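PDB 6Y0R: chitooligosaccharide oxidase from Gibberella zeae, which oxidises the C1 hydroxyl of chitooligosaccharides to the corresponding lactones, using a bicovalently bound FAD and reducing molecular oxygen to hydrogen peroxide. Local coordinates for residues A[112-118]-A[129-133]; A[182-188]-A[218-224]; A[343-349]-A[401-405]. Residues are numbered along the deposited sequence.

Contact 1. Residues A[112-118]-A[129-133]; sequences LDRMYSV and QPGAR. With FAD (flavin-adenine dinucleotide), chain B.
Gly131 lies so close against the other segment that a side chain would have no room: an ideal CB would fall 2.0 Å from Leu112 O and 2.5 Å from Met115 O. The contact joins two loops of the FAD-binding PCMH-type fold: loop 112-118 lies between strands 108-111 and 118-120, whereas loop 129-133 connects strand 125-128 to helix 134-145. Each loop holds a type I beta turn, Leu112 to Met115 and Gln129 to Ala132, and they meet with CA atoms 4.2 Å apart at Asp113-Gly131 and 3.8 Å at Tyr116-Ala132. Gly131 CA makes a CA-H...O contact with Leu112 O at 3.5 Å. Water 1 bridges Asp113 O and Gly131 O, water 2 Met115 O and Gly131 N. Where the second turn begins, Gln129 N donates to Ser117 O (2.9 Å), and the Gln129 side chain (chi1 m, chi2 t) accepts at OE1 from Ser117 N (3.1 Å). At the other end Arg133, the N-cap of helix 134-145, has an extended side chain (mtt) that reaches Asp113, while its NH2 is held by Gly92 O and Gly156 O; Asp113 OD1 also pairs with Arg114 NH2 at 2.8 Å. The Arg133 NH1 to Asp113 OD2 bond, 3.2 Å, is a weak one within a salt bridge. Leu112 and Pro130 border the adenine of FAD: Leu112 CD1 lies 3.2 Å and Pro130 CG 3.5 Å from FAD N6A.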
loop_
_atom_site.group_PDB
_atom_site.type_symbol
_atom_site.label_atom_id
_atom_site.label_comp_id
_atom_site.label_asym_id
_atom_site.label_seq_id
_atom_site.Cartn_x
_atom_site.Cartn_y
_atom_site.Cartn_z
ATOM N N LEU A 112 16.394 -4.770 -2.519
ATOM C CA LEU A 112 16.004 -6.209 -2.446
ATOM C C LEU A 112 15.465 -6.743 -3.791
ATOM O O LEU A 112 15.088 -7.908 -3.814
ATOM C CB LEU A 112 14.971 -6.445 -1.337
ATOM C CG LEU A 112 15.446 -6.089 0.070
ATOM C CD1 LEU A 112 14.310 -6.101 1.067
ATOM C CD2 LEU A 112 16.569 -7.035 0.499
ATOM N N ASP A 113 15.371 -5.933 -4.826
ATOM C CA ASP A 113 14.635 -6.350 -6.053
ATOM C C ASP A 113 15.431 -7.388 -6.875
ATOM O O ASP A 113 14.824 -7.888 -7.845
ATOM C CB ASP A 113 14.146 -5.196 -6.926
ATOM C CG ASP A 113 15.167 -4.379 -7.693
ATOM O OD1 ASP A 113 16.374 -4.767 -7.689
ATOM O OD2 ASP A 113 14.768 -3.324 -8.267
ATOM N N ARG A 114 16.650 -7.780 -6.480
ATOM C CA ARG A 114 17.315 -8.960 -7.112
ATOM C C ARG A 114 16.755 -10.262 -6.535
ATOM O O ARG A 114 17.032 -11.356 -7.084
ATOM C CB ARG A 114 18.836 -8.911 -6.926
ATOM C CG ARG A 114 19.524 -7.630 -7.340
ATOM C CD ARG A 114 19.248 -7.136 -8.741
ATOM N NE ARG A 114 20.234 -6.164 -9.178
ATOM C CZ ARG A 114 20.132 -4.856 -9.006
ATOM N NH1 ARG A 114 21.101 -4.066 -9.419
ATOM N NH2 ARG A 114 19.066 -4.321 -8.413
ATOM N N MET A 115 16.050 -10.203 -5.405
ATOM C CA MET A 115 15.517 -11.381 -4.709
ATOM C C MET A 115 13.990 -11.397 -4.878
ATOM O O MET A 115 13.281 -10.707 -4.130
ATOM C CB MET A 115 15.966 -11.356 -3.250
ATOM C CG MET A 115 17.407 -11.763 -3.100
ATOM S SD MET A 115 17.871 -11.795 -1.333
ATOM C CE MET A 115 17.944 -10.039 -1.107
ATOM N N TYR A 116 13.499 -12.176 -5.849
ATOM C CA TYR A 116 12.084 -12.093 -6.288
ATOM C C TYR A 116 11.503 -13.504 -6.393
ATOM O O TYR A 116 10.496 -13.687 -7.078
ATOM C CB TYR A 116 11.965 -11.254 -7.562
ATOM C CG TYR A 116 12.819 -11.677 -8.729
ATOM C CD1 TYR A 116 12.448 -12.750 -9.523
ATOM C CD2 TYR A 116 13.945 -10.960 -9.071
ATOM C CE1 TYR A 116 13.232 -13.142 -10.598
ATOM C CE2 TYR A 116 14.742 -11.336 -10.142
ATOM C CZ TYR A 116 14.378 -12.426 -10.902
ATOM O OH TYR A 116 15.158 -12.752 -11.977
ATOM N N SER A 117 12.054 -14.462 -5.639
ATOM C CA SER A 117 11.604 -15.873 -5.647
ATOM C C SER A 117 10.160 -15.970 -5.161
ATOM O O SER A 117 9.826 -15.366 -4.115
ATOM C CB SER A 117 12.519 -16.720 -4.781
ATOM O OG SER A 117 11.963 -18.001 -4.623
ATOM N N VAL A 118 9.317 -16.703 -5.879
ATOM C CA VAL A 118 7.970 -17.101 -5.424
ATOM C C VAL A 118 7.919 -18.618 -5.447
ATOM O O VAL A 118 8.072 -19.187 -6.576
ATOM C CB VAL A 118 6.894 -16.522 -6.357
ATOM C CG1 VAL A 118 5.513 -16.965 -5.906
ATOM C CG2 VAL A 118 7.007 -15.023 -6.503
ATOM N N GLN A 129 9.904 -13.925 -1.552
ATOM C CA GLN A 129 10.882 -12.866 -1.243
ATOM C C GLN A 129 10.202 -11.523 -1.433
ATOM O O GLN A 129 9.424 -11.341 -2.361
ATOM C CB GLN A 129 12.151 -13.042 -2.068
ATOM C CG GLN A 129 12.880 -14.340 -1.671
ATOM C CD GLN A 129 14.194 -14.518 -2.400
ATOM O OE1 GLN A 129 14.339 -14.224 -3.591
ATOM N NE2 GLN A 129 15.228 -14.878 -1.641
ATOM N N PRO A 130 10.442 -10.548 -0.546
ATOM C CA PRO A 130 9.718 -9.270 -0.632
ATOM C C PRO A 130 10.060 -8.415 -1.856
ATOM O O PRO A 130 9.270 -7.557 -2.211
ATOM C CB PRO A 130 10.156 -8.516 0.636
ATOM C CG PRO A 130 11.499 -9.142 0.972
ATOM C CD PRO A 130 11.371 -10.612 0.589
ATOM N N GLY A 131 11.213 -8.642 -2.477
ATOM C CA GLY A 131 11.600 -7.983 -3.727
ATOM C C GLY A 131 10.784 -8.454 -4.942
ATOM O O GLY A 131 10.899 -7.821 -5.956
ATOM N N ALA A 132 9.940 -9.464 -4.801
ATOM C CA ALA A 132 9.011 -9.870 -5.870
ATOM C C ALA A 132 7.966 -8.758 -6.058
ATOM O O ALA A 132 7.265 -8.421 -5.074
ATOM C CB ALA A 132 8.340 -11.156 -5.512
ATOM N N ARG A 133 7.784 -8.275 -7.286
ATOM C CA ARG A 133 6.711 -7.291 -7.569
ATOM C C ARG A 133 5.369 -8.013 -7.703
ATOM O O ARG A 133 5.358 -9.214 -8.016
ATOM C CB ARG A 133 7.090 -6.462 -8.786
ATOM C CG ARG A 133 8.385 -5.694 -8.593
ATOM C CD ARG A 133 8.820 -4.940 -9.839
ATOM N NE ARG A 133 10.138 -4.393 -9.668
ATOM C CZ ARG A 133 10.416 -3.251 -9.038
ATOM N NH1 ARG A 133 11.681 -2.879 -8.820
ATOM N NH2 ARG A 133 9.414 -2.500 -8.630
HETATM P PA FAD B . 9.319 0.573 -1.084
HETATM O O1A FAD B . 9.469 2.011 -1.374
HETATM O O2A FAD B . 10.372 -0.378 -1.491
HETATM O O5B FAD B . 9.053 0.343 0.469
HETATM C C5B FAD B . 7.921 0.901 1.137
HETATM C C4B FAD B . 8.184 0.931 2.632
HETATM O O4B FAD B . 8.329 -0.425 3.124
HETATM C C3B FAD B . 9.466 1.643 3.110
HETATM O O3B FAD B . 9.310 2.128 4.450
HETATM C C2B FAD B . 10.486 0.513 3.097
HETATM O O2B FAD B . 11.652 0.755 3.889
HETATM C C1B FAD B . 9.651 -0.628 3.610
HETATM N N9A FAD B . 10.097 -1.946 3.188
HETATM C C8A FAD B . 10.065 -2.439 1.910
HETATM N N7A FAD B . 10.543 -3.675 1.831
HETATM C C5A FAD B . 10.911 -3.990 3.134
HETATM C C6A FAD B . 11.485 -5.142 3.704
HETATM N N6A FAD B . 11.747 -6.229 2.974
HETATM N N1A FAD B . 11.767 -5.136 5.037
HETATM C C2A FAD B . 11.499 -4.005 5.719
HETATM N N3A FAD B . 10.936 -2.870 5.294
HETATM C C4A FAD B . 10.664 -2.919 3.976
HETATM N N1 FAD B . -1.359 0.181 -2.444
HETATM C C2 FAD B . -2.447 -0.566 -2.205
HETATM O O2 FAD B . -2.735 -0.941 -1.011
HETATM N N3 FAD B . -3.234 -0.962 -3.249
HETATM C C4 FAD B . -2.983 -0.626 -4.569
HETATM O O4 FAD B . -3.731 -1.030 -5.476
HETATM C C4X FAD B . -1.835 0.153 -4.849
HETATM N N5 FAD B . -1.530 0.446 -6.116
HETATM C C5X FAD B . -0.336 1.087 -6.357
HETATM C C6 FAD B . 0.052 1.345 -7.700
HETATM C C7 FAD B . 1.235 2.007 -7.983
HETATM C C7M FAD B . 1.630 2.305 -9.416
HETATM C C8 FAD B . 2.124 2.388 -6.895
HETATM C C8M FAD B . 3.490 3.005 -7.122
HETATM C C9 FAD B . 1.699 2.161 -5.569
HETATM C C9A FAD B . 0.484 1.524 -5.286
HETATM N N10 FAD B . 0.098 1.265 -3.959
HETATM C C10 FAD B . -1.065 0.534 -3.692
HETATM C "C1'" FAD B . 0.898 1.722 -2.819
HETATM C "C2'" FAD B . 1.877 0.639 -2.357
HETATM O "O2'" FAD B . 1.197 -0.374 -1.614
HETATM C "C3'" FAD B . 2.925 1.300 -1.500
HETATM O "O3'" FAD B . 3.575 2.277 -2.346
HETATM C "C4'" FAD B . 3.909 0.256 -0.968
HETATM O "O4'" FAD B . 4.499 0.672 0.276
HETATM C "C5'" FAD B . 4.978 0.015 -1.995
HETATM O "O5'" FAD B . 5.810 -1.099 -1.623
HETATM P P FAD B . 7.234 -1.205 -2.311
HETATM O O1P FAD B . 7.910 -2.422 -1.800
HETATM O O2P FAD B . 7.153 -1.030 -3.783
HETATM O O3P FAD B . 7.924 0.161 -1.779
HETATM O O HOH W 1 11.999 -7.793 -8.517
HETATM O O HOH W 2 13.600 -9.854 -1.566
#

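Contact 2. Residues A[182-188]-A[218-224]; sequences MIGATVV and VVVELEF. With FAD (flavin-adenine dinucleotide), chain B.
Strand 218-224 of this antiparallel pair with 182-188 lines the adenine end of the FAD pocket; the two strand axes approach to 4.5 Å with their directions at 156°. Val219 reads the adenine through its backbone: Val219 N donates to FAD N1A (3.0 Å) and FAD N6A to Val219 O (2.9 Å). Two classic beta bulges shift the register, one on each strand. At the first, Ile183 N (2.9 Å) and, weakly, Gly184 N (3.3 Å) donate to Glu223 O; at the second, Val220 N (2.8 Å) and, weakly, Glu221 N (3.5 Å) donate to Thr186 O. The extra residues Ile183 and Val220 have psi near -11°. Gly184-Glu223, Thr186-Glu221 and Val188-Val218 are hydrogen-bonded pairs, with Glu223 N to Gly184 O 2.9 Å, Thr186 N to Glu221 O 2.8 Å and Val188 N to Val218 O 2.8 Å. Met182-Phe224, Ala185-Leu222 and Val187-Val219 are non-hydrogen-bonded pairs. These six side chains share one face; there Met182 SD touches Leu222 CD2 (3.7 Å), and Phe224 (chi1 m) turns CE2 to 4.2 Å from Met182 CB. On the other face water 3 links Thr186 OG1 and Glu221 OE2, Glu223 OE2 bonds Thr125, and Val188 and Val218 pack on helix 70-83. Strands 125-128 and 194-197 extend the sheet outward, an antiparallel sheet of the PCMH-type FAD-binding domain.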
loop_
_atom_site.group_PDB
_atom_site.type_symbol
_atom_site.label_atom_id
_atom_site.label_comp_id
_atom_site.label_asym_id
_atom_site.label_seq_id
_atom_site.Cartn_x
_atom_site.Cartn_y
_atom_site.Cartn_z
ATOM N N MET A 182 -0.912 -13.614 5.706
ATOM C CA MET A 182 0.454 -13.888 6.141
ATOM C C MET A 182 0.403 -14.865 7.320
ATOM O O MET A 182 -0.377 -14.639 8.273
ATOM C CB MET A 182 1.174 -12.591 6.533
ATOM C CG MET A 182 2.676 -12.730 6.631
ATOM S SD MET A 182 3.491 -11.166 7.195
ATOM C CE MET A 182 2.738 -10.078 5.998
ATOM N N ILE A 183 1.209 -15.915 7.263
ATOM C CA ILE A 183 1.284 -16.933 8.342
ATOM C C ILE A 183 2.700 -16.995 8.913
ATOM O O ILE A 183 2.868 -17.659 9.957
ATOM C CB ILE A 183 0.804 -18.300 7.836
ATOM C CG1 ILE A 183 1.667 -18.842 6.702
ATOM C CG2 ILE A 183 -0.661 -18.224 7.466
ATOM C CD1 ILE A 183 1.247 -20.251 6.287
ATOM N N GLY A 184 3.681 -16.387 8.279
ATOM C CA GLY A 184 5.052 -16.392 8.812
ATOM C C GLY A 184 5.927 -15.387 8.129
ATOM O O GLY A 184 5.543 -14.892 7.084
ATOM N N ALA A 185 7.076 -15.079 8.711
ATOM C CA ALA A 185 8.068 -14.190 8.074
ATOM C C ALA A 185 9.457 -14.512 8.611
ATOM O O ALA A 185 9.584 -14.969 9.766
ATOM C CB ALA A 185 7.737 -12.720 8.320
ATOM N N THR A 186 10.444 -14.250 7.792
ATOM C CA THR A 186 11.854 -14.297 8.182
ATOM C C THR A 186 12.376 -12.870 8.171
ATOM O O THR A 186 12.240 -12.167 7.137
ATOM C CB THR A 186 12.604 -15.294 7.299
ATOM O OG1 THR A 186 11.898 -16.533 7.405
ATOM C CG2 THR A 186 14.040 -15.445 7.737
ATOM N N VAL A 187 13.030 -12.462 9.268
ATOM C CA VAL A 187 13.483 -11.059 9.443
ATOM C C VAL A 187 14.950 -11.073 9.831
ATOM O O VAL A 187 15.311 -11.870 10.741
ATOM C CB VAL A 187 12.640 -10.340 10.512
ATOM C CG1 VAL A 187 13.052 -8.877 10.582
ATOM C CG2 VAL A 187 11.153 -10.499 10.278
ATOM N N VAL A 188 15.723 -10.236 9.169
ATOM C CA VAL A 188 17.102 -9.894 9.576
ATOM C C VAL A 188 16.963 -8.764 10.595
ATOM O O VAL A 188 16.650 -7.622 10.192
ATOM C CB VAL A 188 18.017 -9.526 8.405
ATOM C CG1 VAL A 188 19.389 -9.065 8.909
ATOM C CG2 VAL A 188 18.144 -10.708 7.423
ATOM N N VAL A 218 15.111 -6.080 8.320
ATOM C CA VAL A 218 14.842 -6.357 6.880
ATOM C C VAL A 218 14.052 -7.657 6.801
ATOM O O VAL A 218 14.556 -8.731 7.157
ATOM C CB VAL A 218 16.111 -6.414 6.030
ATOM C CG1 VAL A 218 15.718 -6.617 4.565
ATOM C CG2 VAL A 218 17.020 -5.206 6.171
ATOM N N VAL A 219 12.826 -7.594 6.291
ATOM C CA VAL A 219 12.046 -8.822 6.023
ATOM C C VAL A 219 12.691 -9.435 4.785
ATOM O O VAL A 219 12.957 -8.700 3.829
ATOM C CB VAL A 219 10.544 -8.530 5.867
ATOM C CG1 VAL A 219 9.778 -9.791 5.471
ATOM C CG2 VAL A 219 9.997 -7.949 7.171
ATOM N N VAL A 220 13.040 -10.724 4.822
ATOM C CA VAL A 220 13.728 -11.358 3.646
ATOM C C VAL A 220 12.879 -12.508 3.094
ATOM O O VAL A 220 13.220 -12.961 1.995
ATOM C CB VAL A 220 15.138 -11.870 4.004
ATOM C CG1 VAL A 220 16.075 -10.724 4.261
ATOM C CG2 VAL A 220 15.094 -12.805 5.197
ATOM N N GLU A 221 11.846 -12.929 3.793
ATOM C CA GLU A 221 10.848 -13.930 3.329
ATOM C C GLU A 221 9.514 -13.688 4.024
ATOM O O GLU A 221 9.446 -13.454 5.254
ATOM C CB GLU A 221 11.328 -15.360 3.598
ATOM C CG GLU A 221 10.534 -16.408 2.825
ATOM C CD GLU A 221 10.916 -17.848 3.156
ATOM O OE1 GLU A 221 11.748 -18.402 2.421
ATOM O OE2 GLU A 221 10.369 -18.411 4.151
ATOM N N LEU A 222 8.448 -13.833 3.264
ATOM C CA LEU A 222 7.076 -13.786 3.755
ATOM C C LEU A 222 6.419 -15.095 3.372
ATOM O O LEU A 222 6.601 -15.510 2.216
ATOM C CB LEU A 222 6.326 -12.622 3.097
ATOM C CG LEU A 222 6.869 -11.256 3.500
ATOM C CD1 LEU A 222 6.368 -10.171 2.574
ATOM C CD2 LEU A 222 6.458 -10.984 4.935
ATOM N N GLU A 223 5.685 -15.680 4.299
ATOM C CA GLU A 223 4.924 -16.914 4.016
ATOM C C GLU A 223 3.447 -16.577 4.107
ATOM O O GLU A 223 3.022 -15.932 5.057
ATOM C CB GLU A 223 5.305 -18.032 4.984
ATOM C CG GLU A 223 4.618 -19.347 4.632
ATOM C CD GLU A 223 5.189 -20.584 5.304
ATOM O OE1 GLU A 223 5.800 -20.441 6.414
ATOM O OE2 GLU A 223 5.025 -21.681 4.703
ATOM N N PHE A 224 2.652 -17.111 3.192
ATOM C CA PHE A 224 1.198 -16.864 3.113
ATOM C C PHE A 224 0.430 -18.169 2.907
ATOM O O PHE A 224 0.947 -19.092 2.261
ATOM C CB PHE A 224 0.857 -15.987 1.900
ATOM C CG PHE A 224 1.511 -14.627 1.872
ATOM C CD1 PHE A 224 2.805 -14.478 1.406
ATOM C CD2 PHE A 224 0.822 -13.523 2.373
ATOM C CE1 PHE A 224 3.408 -13.228 1.404
ATOM C CE2 PHE A 224 1.424 -12.273 2.379
ATOM C CZ PHE A 224 2.705 -12.131 1.869
HETATM P PA FAD B . 9.319 0.573 -1.084
HETATM O O1A FAD B . 9.469 2.011 -1.374
HETATM O O2A FAD B . 10.372 -0.378 -1.491
HETATM O O5B FAD B . 9.053 0.343 0.469
HETATM C C5B FAD B . 7.921 0.901 1.137
HETATM C C4B FAD B . 8.184 0.931 2.632
HETATM O O4B FAD B . 8.329 -0.425 3.124
HETATM C C3B FAD B . 9.466 1.643 3.110
HETATM O O3B FAD B . 9.310 2.128 4.450
HETATM C C2B FAD B . 10.486 0.513 3.097
HETATM O O2B FAD B . 11.652 0.755 3.889
HETATM C C1B FAD B . 9.651 -0.628 3.610
HETATM N N9A FAD B . 10.097 -1.946 3.188
HETATM C C8A FAD B . 10.065 -2.439 1.910
HETATM N N7A FAD B . 10.543 -3.675 1.831
HETATM C C5A FAD B . 10.911 -3.990 3.134
HETATM C C6A FAD B . 11.485 -5.142 3.704
HETATM N N6A FAD B . 11.747 -6.229 2.974
HETATM N N1A FAD B . 11.767 -5.136 5.037
HETATM C C2A FAD B . 11.499 -4.005 5.719
HETATM N N3A FAD B . 10.936 -2.870 5.294
HETATM C C4A FAD B . 10.664 -2.919 3.976
HETATM N N1 FAD B . -1.359 0.181 -2.444
HETATM C C2 FAD B . -2.447 -0.566 -2.205
HETATM O O2 FAD B . -2.735 -0.941 -1.011
HETATM N N3 FAD B . -3.234 -0.962 -3.249
HETATM C C4 FAD B . -2.983 -0.626 -4.569
HETATM O O4 FAD B . -3.731 -1.030 -5.476
HETATM C C4X FAD B . -1.835 0.153 -4.849
HETATM N N5 FAD B . -1.530 0.446 -6.116
HETATM C C5X FAD B . -0.336 1.087 -6.357
HETATM C C6 FAD B . 0.052 1.345 -7.700
HETATM C C7 FAD B . 1.235 2.007 -7.983
HETATM C C7M FAD B . 1.630 2.305 -9.416
HETATM C C8 FAD B . 2.124 2.388 -6.895
HETATM C C8M FAD B . 3.490 3.005 -7.122
HETATM C C9 FAD B . 1.699 2.161 -5.569
HETATM C C9A FAD B . 0.484 1.524 -5.286
HETATM N N10 FAD B . 0.098 1.265 -3.959
HETATM C C10 FAD B . -1.065 0.534 -3.692
HETATM C "C1'" FAD B . 0.898 1.722 -2.819
HETATM C "C2'" FAD B . 1.877 0.639 -2.357
HETATM O "O2'" FAD B . 1.197 -0.374 -1.614
HETATM C "C3'" FAD B . 2.925 1.300 -1.500
HETATM O "O3'" FAD B . 3.575 2.277 -2.346
HETATM C "C4'" FAD B . 3.909 0.256 -0.968
HETATM O "O4'" FAD B . 4.499 0.672 0.276
HETATM C "C5'" FAD B . 4.978 0.015 -1.995
HETATM O "O5'" FAD B . 5.810 -1.099 -1.623
HETATM P P FAD B . 7.234 -1.205 -2.311
HETATM O O1P FAD B . 7.910 -2.422 -1.800
HETATM O O2P FAD B . 7.153 -1.030 -3.783
HETATM O O3P FAD B . 7.924 0.161 -1.779
HETATM O O HOH W 3 9.353 -16.891 6.148
#

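Contact 3. Residues A[343-349]-A[401-405]; sequences SLAAPAL and TLLLF
The Phe405 ring (chi1 m, chi2 82°) turns its edge to two residues of 343-349: its CE1 is 4.3 Å from Ala346 CB and its CZ 4.0 Å from Leu349 CD1. Leu344 adopts tp and sets CD2 4.0 Å from Phe405 CD1. Leu349 and Leu403 are both mt, and their CD1 atoms meet at 3.8 Å. Ile432 of helix 420-433 packs on Leu344, Leu349 and Phe405, and Met376 of strand 371-378 on Leu403 and Phe405. Strands 343-346 and 403-405 run antiparallel at 171°, their axes 4.7 Å apart, at one edge of a seven-stranded antiparallel sheet in which 338-346 is an outermost strand. This large sheet lies beside the flavin, consistent with the substrate domain of the oxygen-dependent FAD-linked oxidoreductase family. Leu344-Phe405 and Ala346-Leu403 are hydrogen-bonded pairs: Phe405 N to Leu344 O 2.8 Å, Leu344 N to Phe405 O 3.0 Å, and Ala346 N to Leu403 O 2.9 Å. Ala345-Leu404 is the non-hydrogen-bonded pair between them. A classic beta bulge ends the ladder, where Leu402 N and Leu403 N both donate to Ala346 O, each at 3.0 Å; Leu402 has psi -36°, and its tp side chain sets CD2 3.7 Å from Ala348 CB. Thr401 (chi1 p) brings CG2 to 3.7 Å from Ala345 C and CB to 3.3 Å from Ala346 O. On the face of Ala345, the side chain of Leu404 (tp) comes within about 6 Å of FAD. Ser343 (chi1 p) hydrogen-bonds through OG to Tyr444 N; Tyr444 itself binds FAD through its hydroxyl.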
loop_
_atom_site.group_PDB
_atom_site.type_symbol
_atom_site.label_atom_id
_atom_site.label_comp_id
_atom_site.label_asym_id
_atom_site.label_seq_id
_atom_site.Cartn_x
_atom_site.Cartn_y
_atom_site.Cartn_z
ATOM N N SER A 343 -4.248 10.508 2.178
ATOM C CA SER A 343 -5.270 9.455 2.358
ATOM C C SER A 343 -6.132 9.800 3.553
ATOM O O SER A 343 -5.767 10.682 4.393
ATOM C CB SER A 343 -4.667 8.059 2.487
ATOM O OG SER A 343 -3.843 7.932 3.656
ATOM N N LEU A 344 -7.239 9.074 3.679
ATOM C CA LEU A 344 -8.112 9.181 4.856
ATOM C C LEU A 344 -8.749 7.816 5.093
ATOM O O LEU A 344 -9.457 7.357 4.205
ATOM C CB LEU A 344 -9.160 10.265 4.572
ATOM C CG LEU A 344 -10.253 10.415 5.624
ATOM C CD1 LEU A 344 -9.651 10.760 6.974
ATOM C CD2 LEU A 344 -11.226 11.484 5.137
ATOM N N ALA A 345 -8.555 7.277 6.293
ATOM C CA ALA A 345 -9.318 6.121 6.784
ATOM C C ALA A 345 -10.465 6.659 7.637
ATOM O O ALA A 345 -10.184 7.313 8.649
ATOM C CB ALA A 345 -8.422 5.220 7.557
ATOM N N ALA A 346 -11.700 6.485 7.182
ATOM C CA ALA A 346 -12.839 7.212 7.783
ATOM C C ALA A 346 -13.935 6.232 8.183
ATOM O O ALA A 346 -14.175 5.228 7.524
ATOM C CB ALA A 346 -13.362 8.231 6.833
ATOM N N PRO A 347 -14.646 6.537 9.269
ATOM C CA PRO A 347 -15.890 5.828 9.567
ATOM C C PRO A 347 -16.958 6.234 8.544
ATOM O O PRO A 347 -16.774 7.173 7.769
ATOM C CB PRO A 347 -16.221 6.337 10.973
ATOM C CG PRO A 347 -15.674 7.728 10.977
ATOM C CD PRO A 347 -14.364 7.632 10.210
ATOM N N ALA A 348 -18.114 5.582 8.594
ATOM C CA ALA A 348 -19.266 6.010 7.774
ATOM C C ALA A 348 -19.508 7.499 7.969
ATOM O O ALA A 348 -19.502 7.986 9.143
ATOM C CB ALA A 348 -20.499 5.233 8.138
ATOM N N LEU A 349 -19.850 8.182 6.908
ATOM C CA LEU A 349 -20.088 9.638 6.888
ATOM C C LEU A 349 -21.584 9.924 6.822
ATOM O O LEU A 349 -22.342 9.104 6.302
ATOM C CB LEU A 349 -19.373 10.222 5.679
ATOM C CG LEU A 349 -17.866 9.933 5.619
ATOM C CD1 LEU A 349 -17.278 10.512 4.368
ATOM C CD2 LEU A 349 -17.156 10.475 6.832
ATOM N N THR A 401 -12.947 1.344 10.425
ATOM C CA THR A 401 -13.337 2.333 9.418
ATOM C C THR A 401 -14.079 1.636 8.275
ATOM O O THR A 401 -13.916 0.417 8.099
ATOM C CB THR A 401 -12.101 3.134 9.002
ATOM O OG1 THR A 401 -11.062 2.196 8.738
ATOM C CG2 THR A 401 -11.624 4.102 10.054
ATOM N N LEU A 402 -14.933 2.366 7.564
ATOM C CA LEU A 402 -15.711 1.833 6.429
ATOM C C LEU A 402 -15.026 2.217 5.125
ATOM O O LEU A 402 -15.198 1.478 4.152
ATOM C CB LEU A 402 -17.134 2.413 6.509
ATOM C CG LEU A 402 -18.111 2.036 5.403
ATOM C CD1 LEU A 402 -18.301 0.512 5.309
ATOM C CD2 LEU A 402 -19.447 2.701 5.644
ATOM N N LEU A 403 -14.426 3.428 5.075
ATOM C CA LEU A 403 -13.975 4.061 3.837
ATOM C C LEU A 403 -12.471 4.246 3.875
ATOM O O LEU A 403 -11.916 4.601 4.934
ATOM C CB LEU A 403 -14.675 5.423 3.670
ATOM C CG LEU A 403 -16.202 5.418 3.687
ATOM C CD1 LEU A 403 -16.710 6.854 3.617
ATOM C CD2 LEU A 403 -16.753 4.603 2.551
ATOM N N LEU A 404 -11.865 4.090 2.713
ATOM C CA LEU A 404 -10.458 4.470 2.480
ATOM C C LEU A 404 -10.462 5.441 1.314
ATOM O O LEU A 404 -10.833 5.052 0.189
ATOM C CB LEU A 404 -9.605 3.245 2.142
ATOM C CG LEU A 404 -8.166 3.534 1.695
ATOM C CD1 LEU A 404 -7.534 4.582 2.556
ATOM C CD2 LEU A 404 -7.298 2.289 1.696
ATOM N N PHE A 405 -10.002 6.653 1.547
ATOM C CA PHE A 405 -9.845 7.629 0.475
ATOM C C PHE A 405 -8.349 7.737 0.123
ATOM O O PHE A 405 -7.455 7.751 1.044
ATOM C CB PHE A 405 -10.271 9.030 0.920
ATOM C CG PHE A 405 -11.741 9.226 1.187
ATOM C CD1 PHE A 405 -12.296 8.845 2.395
ATOM C CD2 PHE A 405 -12.565 9.762 0.218
ATOM C CE1 PHE A 405 -13.651 9.020 2.633
ATOM C CE2 PHE A 405 -13.907 9.954 0.466
ATOM C CZ PHE A 405 -14.449 9.587 1.674
#

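Overall arrangement
Contacts 1 and 2 are neighbours, their centres 12 Å apart, and both touch FAD at its adenine end. Pro130 CG lies 3.2 Å from Val219 O and Leu112 CD1 3.8 Å from Val218 CG1; Leu112 and Pro130 of contact 1 and the backbone of Val219 of contact 2 all meet at FAD N6A. Strand 125-128 pairs with 218-228, so the loop 129-133 leaves directly from the sheet that holds contact 2. Contact 3 belongs to a separate sheet across the centre of the chain, its centre 32 Å from that of contact 1 and 29 Å from that of contact 2, with nearest atoms about 19 and 16 Å apart. Its Leu404 side chain comes near the flavin end, whereas contacts 1 and 2 hold the adenine end.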